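Local structure of lysyl oxidase (Pichia pastoris, 1W7C) at residues K17-E28 against Y71-N82. The protein probably oxidises primary amines, including peptidyl lysine side chains, to aldehydes using copper and a topaquinone cofactor. Sequence-based numbering, arbitrary orientation. Where two conformers were deposited one is given.
Sequences KTNIWTSLAKEE and YLDEDGDLPPRN
K17-E28 and Y71-N82 run alongside each other in the same sense, K17 pairing with L72 (CA-CA 6.7 Å) and I20 with P79 (7.5 Å). R81, its chain bent at chi2 (62°), lays its guanidinium edge against the loop before helix 26-39 and E28 in that helix's first turn. NE donates to E28 OE2 (2.9 Å, 174°) and NH2 to E28 OE1 (2.9 Å), a side-on, two-bond salt bridge almost in the guanidinium plane. E28 OE1 meanwhile accepts from A25 N (2.8 Å) on its anti lone pair, so one oxygen joins the N-cap residue to the arginine. NH1 and NH2 also converge on T22 O, which accepts from T60 OG1 as well, while L24 CD2 lies over one guanidinium face. Replacing R81 with leucine would probably strip E28 of its countercharge and T22 O of two donors. At the other end, the K17 chain runs antiparallel to the Y71 side chain, CD lying over the ring face (4.3 Å from CD to the Y71 ring centroid) in a CH-pi contact, before NZ donates to Y71 O at 3.0 Å; Y71 OH in turn accepts from T18 N (2.9 Å). Between these ends I20 CG2 meets Y71 CE2 and L78 CD2, while CD1 meets P79 CG. The contact thus joins the loop entering one helix to that leaving another, within the N2 domain of a copper amine oxidase.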
loop_
_atom_site.group_PDB
_atom_site.type_symbol
_atom_site.label_atom_id
_atom_site.label_comp_id
_atom_site.label_asym_id
_atom_site.label_seq_id
_atom_site.Cartn_x
_atom_site.Cartn_y
_atom_site.Cartn_z
ATOM N N LYS A 17 -22.946 17.360 -19.651
ATOM C CA LYS A 17 -24.132 17.868 -18.983
ATOM C C LYS A 17 -23.724 18.946 -17.993
ATOM O O LYS A 17 -22.534 19.217 -17.818
ATOM C CB LYS A 17 -24.850 16.738 -18.267
ATOM C CG LYS A 17 -25.377 15.651 -19.193
ATOM C CD LYS A 17 -26.707 16.048 -19.835
ATOM C CE LYS A 17 -27.224 15.039 -20.874
ATOM N NZ LYS A 17 -28.745 15.125 -21.090
ATOM N N THR A 18 -24.697 19.587 -17.365
ATOM C CA THR A 18 -24.495 20.554 -16.290
ATOM C C THR A 18 -24.104 19.833 -15.002
ATOM O O THR A 18 -24.670 18.766 -14.681
ATOM C CB THR A 18 -25.828 21.309 -16.044
ATOM O OG1 THR A 18 -26.142 22.107 -17.200
ATOM C CG2 THR A 18 -25.713 22.317 -14.909
ATOM N N ASN A 19 -23.239 20.450 -14.217
ATOM C CA ASN A 19 -22.921 19.930 -12.917
ATOM C C ASN A 19 -24.036 20.263 -11.916
ATOM O O ASN A 19 -24.030 21.318 -11.246
ATOM C CB ASN A 19 -21.588 20.487 -12.497
ATOM C CG ASN A 19 -21.089 19.849 -11.173
ATOM O OD1 ASN A 19 -21.855 19.334 -10.345
ATOM N ND2 ASN A 19 -19.791 19.906 -10.981
ATOM N N ILE A 20 -24.986 19.344 -11.818
ATOM C CA ILE A 20 -26.161 19.503 -10.983
ATOM C C ILE A 20 -25.865 19.299 -9.495
ATOM O O ILE A 20 -26.760 19.412 -8.661
ATOM C CB ILE A 20 -27.286 18.537 -11.458
ATOM C CG1 ILE A 20 -26.788 17.080 -11.528
ATOM C CG2 ILE A 20 -27.786 19.003 -12.828
ATOM C CD1 ILE A 20 -27.880 16.059 -11.705
ATOM N N TRP A 21 -24.607 18.980 -9.181
ATOM C CA TRP A 21 -24.176 18.775 -7.810
ATOM C C TRP A 21 -23.371 19.951 -7.274
ATOM O O TRP A 21 -22.938 19.897 -6.125
ATOM C CB TRP A 21 -23.353 17.468 -7.688
ATOM C CG TRP A 21 -24.003 16.298 -8.328
ATOM C CD1 TRP A 21 -24.926 15.477 -7.771
ATOM C CD2 TRP A 21 -23.813 15.833 -9.666
ATOM N NE1 TRP A 21 -25.314 14.510 -8.661
ATOM C CE2 TRP A 21 -24.665 14.723 -9.847
ATOM C CE3 TRP A 21 -23.028 16.253 -10.745
ATOM C CZ2 TRP A 21 -24.689 13.993 -11.016
ATOM C CZ3 TRP A 21 -23.070 15.536 -11.916
ATOM C CH2 TRP A 21 -23.907 14.428 -12.056
ATOM N N THR A 22 -23.161 20.974 -8.094
ATOM C CA THR A 22 -22.203 21.996 -7.732
ATOM C C THR A 22 -22.709 22.878 -6.589
ATOM O O THR A 22 -23.926 23.037 -6.389
ATOM C CB THR A 22 -21.863 22.826 -9.001
ATOM O OG1 THR A 22 -20.626 23.505 -8.814
ATOM C CG2 THR A 22 -22.927 23.901 -9.282
ATOM N N SER A 23 -21.755 23.473 -5.869
ATOM C CA SER A 23 -22.096 24.351 -4.755
ATOM C C SER A 23 -22.896 25.541 -5.240
ATOM O O SER A 23 -22.887 25.892 -6.430
ATOM C CB SER A 23 -20.833 24.837 -4.029
ATOM O OG SER A 23 -20.081 25.737 -4.837
ATOM N N LEU A 24 -23.614 26.164 -4.318
ATOM C CA LEU A 24 -24.369 27.359 -4.657
ATOM C C LEU A 24 -23.459 28.488 -5.122
ATOM O O LEU A 24 -22.367 28.706 -4.602
ATOM C CB LEU A 24 -25.193 27.819 -3.474
ATOM C CG LEU A 24 -26.285 26.862 -2.997
ATOM C CD1 LEU A 24 -26.917 27.459 -1.760
ATOM C CD2 LEU A 24 -27.315 26.596 -4.100
ATOM N N ALA A 25 -23.883 29.175 -6.175
ATOM C CA ALA A 25 -23.238 30.408 -6.583
ATOM C C ALA A 25 -23.464 31.501 -5.530
ATOM O O ALA A 25 -24.425 31.448 -4.765
ATOM C CB ALA A 25 -23.819 30.841 -7.911
ATOM N N LYS A 26 -22.576 32.477 -5.485
ATOM C CA LYS A 26 -22.718 33.585 -4.537
ATOM C C LYS A 26 -24.121 34.191 -4.616
ATOM O O LYS A 26 -24.746 34.470 -3.596
ATOM C CB LYS A 26 -21.647 34.637 -4.794
ATOM C CG LYS A 26 -21.635 35.749 -3.739
ATOM C CD LYS A 26 -20.428 36.665 -3.855
ATOM C CE LYS A 26 -20.108 37.365 -2.531
ATOM N NZ LYS A 26 -21.293 37.497 -1.619
ATOM N N GLU A 27 -24.590 34.412 -5.847
ATOM C CA GLU A 27 -25.908 34.999 -6.082
ATOM C C GLU A 27 -27.054 34.132 -5.507
ATOM O O GLU A 27 -28.054 34.658 -5.007
ATOM C CB GLU A 27 -26.123 35.274 -7.591
ATOM C CG GLU A 27 -25.972 34.059 -8.520
ATOM C CD GLU A 27 -24.612 33.956 -9.228
ATOM O OE1 GLU A 27 -24.575 33.403 -10.356
ATOM O OE2 GLU A 27 -23.577 34.395 -8.658
ATOM N N GLU A 28 -26.900 32.811 -5.585
ATOM C CA GLU A 28 -27.891 31.905 -5.041
ATOM C C GLU A 28 -27.889 31.964 -3.516
ATOM O O GLU A 28 -28.944 32.049 -2.889
ATOM C CB GLU A 28 -27.626 30.453 -5.475
ATOM C CG GLU A 28 -27.850 30.190 -6.938
ATOM C CD GLU A 28 -27.502 28.774 -7.380
ATOM O OE1 GLU A 28 -26.340 28.354 -7.224
ATOM O OE2 GLU A 28 -28.408 28.097 -7.904
ATOM N N TYR A 71 -31.882 12.855 -16.031
ATOM C CA TYR A 71 -31.214 13.987 -16.660
ATOM C C TYR A 71 -29.939 13.584 -17.418
ATOM O O TYR A 71 -29.732 13.977 -18.552
ATOM C CB TYR A 71 -30.896 15.053 -15.597
ATOM C CG TYR A 71 -30.028 16.156 -16.108
ATOM C CD1 TYR A 71 -30.503 17.060 -17.045
ATOM C CD2 TYR A 71 -28.737 16.304 -15.648
ATOM C CE1 TYR A 71 -29.720 18.064 -17.544
ATOM C CE2 TYR A 71 -27.934 17.323 -16.127
ATOM C CZ TYR A 71 -28.411 18.185 -17.090
ATOM O OH TYR A 71 -27.607 19.159 -17.546
ATOM N N LEU A 72 -29.069 12.806 -16.780
ATOM C CA LEU A 72 -27.785 12.443 -17.374
ATOM C C LEU A 72 -27.905 11.514 -18.555
ATOM O O LEU A 72 -27.138 11.645 -19.509
ATOM C CB LEU A 72 -26.889 11.757 -16.333
ATOM C CG LEU A 72 -26.480 12.639 -15.147
ATOM C CD1 LEU A 72 -25.745 11.810 -14.117
ATOM C CD2 LEU A 72 -25.627 13.822 -15.572
ATOM N N ASP A 73 -28.865 10.584 -18.480
ATOM C CA ASP A 73 -28.903 9.429 -19.373
ATOM C C ASP A 73 -30.102 9.372 -20.322
ATOM O O ASP A 73 -30.032 8.689 -21.340
ATOM C CB ASP A 73 -28.907 8.136 -18.559
ATOM C CG ASP A 73 -27.631 7.882 -17.825
ATOM O OD1 ASP A 73 -26.570 8.526 -18.121
ATOM O OD2 ASP A 73 -27.637 6.983 -16.976
ATOM N N GLU A 74 -31.193 10.043 -19.951
ATOM C CA GLU A 74 -32.490 9.896 -20.640
ATOM C C GLU A 74 -33.130 11.240 -21.016
ATOM O O GLU A 74 -34.343 11.347 -21.151
ATOM C CB GLU A 74 -33.461 9.008 -19.817
ATOM C CG GLU A 74 -32.931 7.578 -19.576
ATOM C CD GLU A 74 -33.835 6.705 -18.730
ATOM O OE1 GLU A 74 -34.988 7.092 -18.467
ATOM O OE2 GLU A 74 -33.387 5.613 -18.325
ATOM N N ASP A 75 -32.316 12.267 -21.215
ATOM C CA ASP A 75 -32.820 13.549 -21.746
ATOM C C ASP A 75 -33.854 14.179 -20.789
ATOM O O ASP A 75 -34.769 14.854 -21.214
ATOM C CB ASP A 75 -33.445 13.382 -23.145
ATOM C CG ASP A 75 -32.426 13.001 -24.225
ATOM O OD1 ASP A 75 -31.245 13.347 -24.114
ATOM O OD2 ASP A 75 -32.746 12.313 -25.215
ATOM N N GLY A 76 -33.720 13.921 -19.505
ATOM C CA GLY A 76 -34.646 14.459 -18.513
ATOM C C GLY A 76 -34.437 15.949 -18.246
ATOM O O GLY A 76 -33.444 16.561 -18.663
ATOM N N ASP A 77 -35.406 16.536 -17.556
ATOM C CA ASP A 77 -35.308 17.919 -17.090
ATOM C C ASP A 77 -34.174 18.033 -16.090
ATOM O O ASP A 77 -33.867 17.056 -15.377
ATOM C CB ASP A 77 -36.577 18.341 -16.327
ATOM C CG ASP A 77 -37.785 18.559 -17.196
ATOM O OD1 ASP A 77 -37.662 18.519 -18.420
ATOM O OD2 ASP A 77 -38.900 18.822 -16.692
ATOM N N LEU A 78 -33.547 19.206 -16.017
ATOM C CA LEU A 78 -32.711 19.529 -14.859
ATOM C C LEU A 78 -33.496 19.269 -13.586
ATOM O O LEU A 78 -34.613 19.758 -13.454
ATOM C CB LEU A 78 -32.334 21.017 -14.863
ATOM C CG LEU A 78 -31.264 21.399 -15.840
ATOM C CD1 LEU A 78 -31.242 22.904 -16.023
ATOM C CD2 LEU A 78 -29.894 20.903 -15.369
ATOM N N PRO A 79 -32.906 18.580 -12.619
ATOM C CA PRO A 79 -33.538 18.489 -11.313
ATOM C C PRO A 79 -33.720 19.867 -10.692
ATOM O O PRO A 79 -32.943 20.787 -11.035
ATOM C CB PRO A 79 -32.549 17.655 -10.505
ATOM C CG PRO A 79 -31.824 16.887 -11.543
ATOM C CD PRO A 79 -31.652 17.798 -12.690
ATOM N N PRO A 80 -34.694 20.023 -9.787
ATOM C CA PRO A 80 -34.842 21.305 -9.089
ATOM C C PRO A 80 -33.548 21.699 -8.374
ATOM O O PRO A 80 -32.825 20.855 -7.820
ATOM C CB PRO A 80 -35.962 21.032 -8.087
ATOM C CG PRO A 80 -36.740 19.937 -8.699
ATOM C CD PRO A 80 -35.725 19.057 -9.382
ATOM N N ARG A 81 -33.295 22.995 -8.366
ATOM C CA ARG A 81 -32.161 23.613 -7.715
ATOM C C ARG A 81 -32.672 24.103 -6.367
ATOM O O ARG A 81 -33.511 25.007 -6.299
ATOM C CB ARG A 81 -31.655 24.792 -8.558
ATOM C CG ARG A 81 -30.409 25.401 -8.055
ATOM C CD ARG A 81 -29.231 24.483 -8.047
ATOM N NE ARG A 81 -28.011 25.251 -7.852
ATOM C CZ ARG A 81 -26.800 24.721 -7.642
ATOM N NH1 ARG A 81 -26.608 23.404 -7.665
ATOM N NH2 ARG A 81 -25.759 25.513 -7.469
ATOM N N ASN A 82 -32.210 23.460 -5.302
ATOM C CA ASN A 82 -32.668 23.723 -3.949
ATOM C C ASN A 82 -31.467 23.960 -3.049
ATOM O O ASN A 82 -30.376 23.408 -3.284
ATOM C CB ASN A 82 -33.411 22.505 -3.411
ATOM C CG ASN A 82 -34.738 22.264 -4.096
ATOM O OD1 ASN A 82 -35.543 23.174 -4.262
ATOM N ND2 ASN A 82 -34.989 21.013 -4.470
HETATM O O HOH W 1 -30.990 15.888 -20.036
HETATM O O HOH W 2 -29.479 12.664 -21.421
HETATM O O HOH W 3 -28.683 21.269 -8.278
#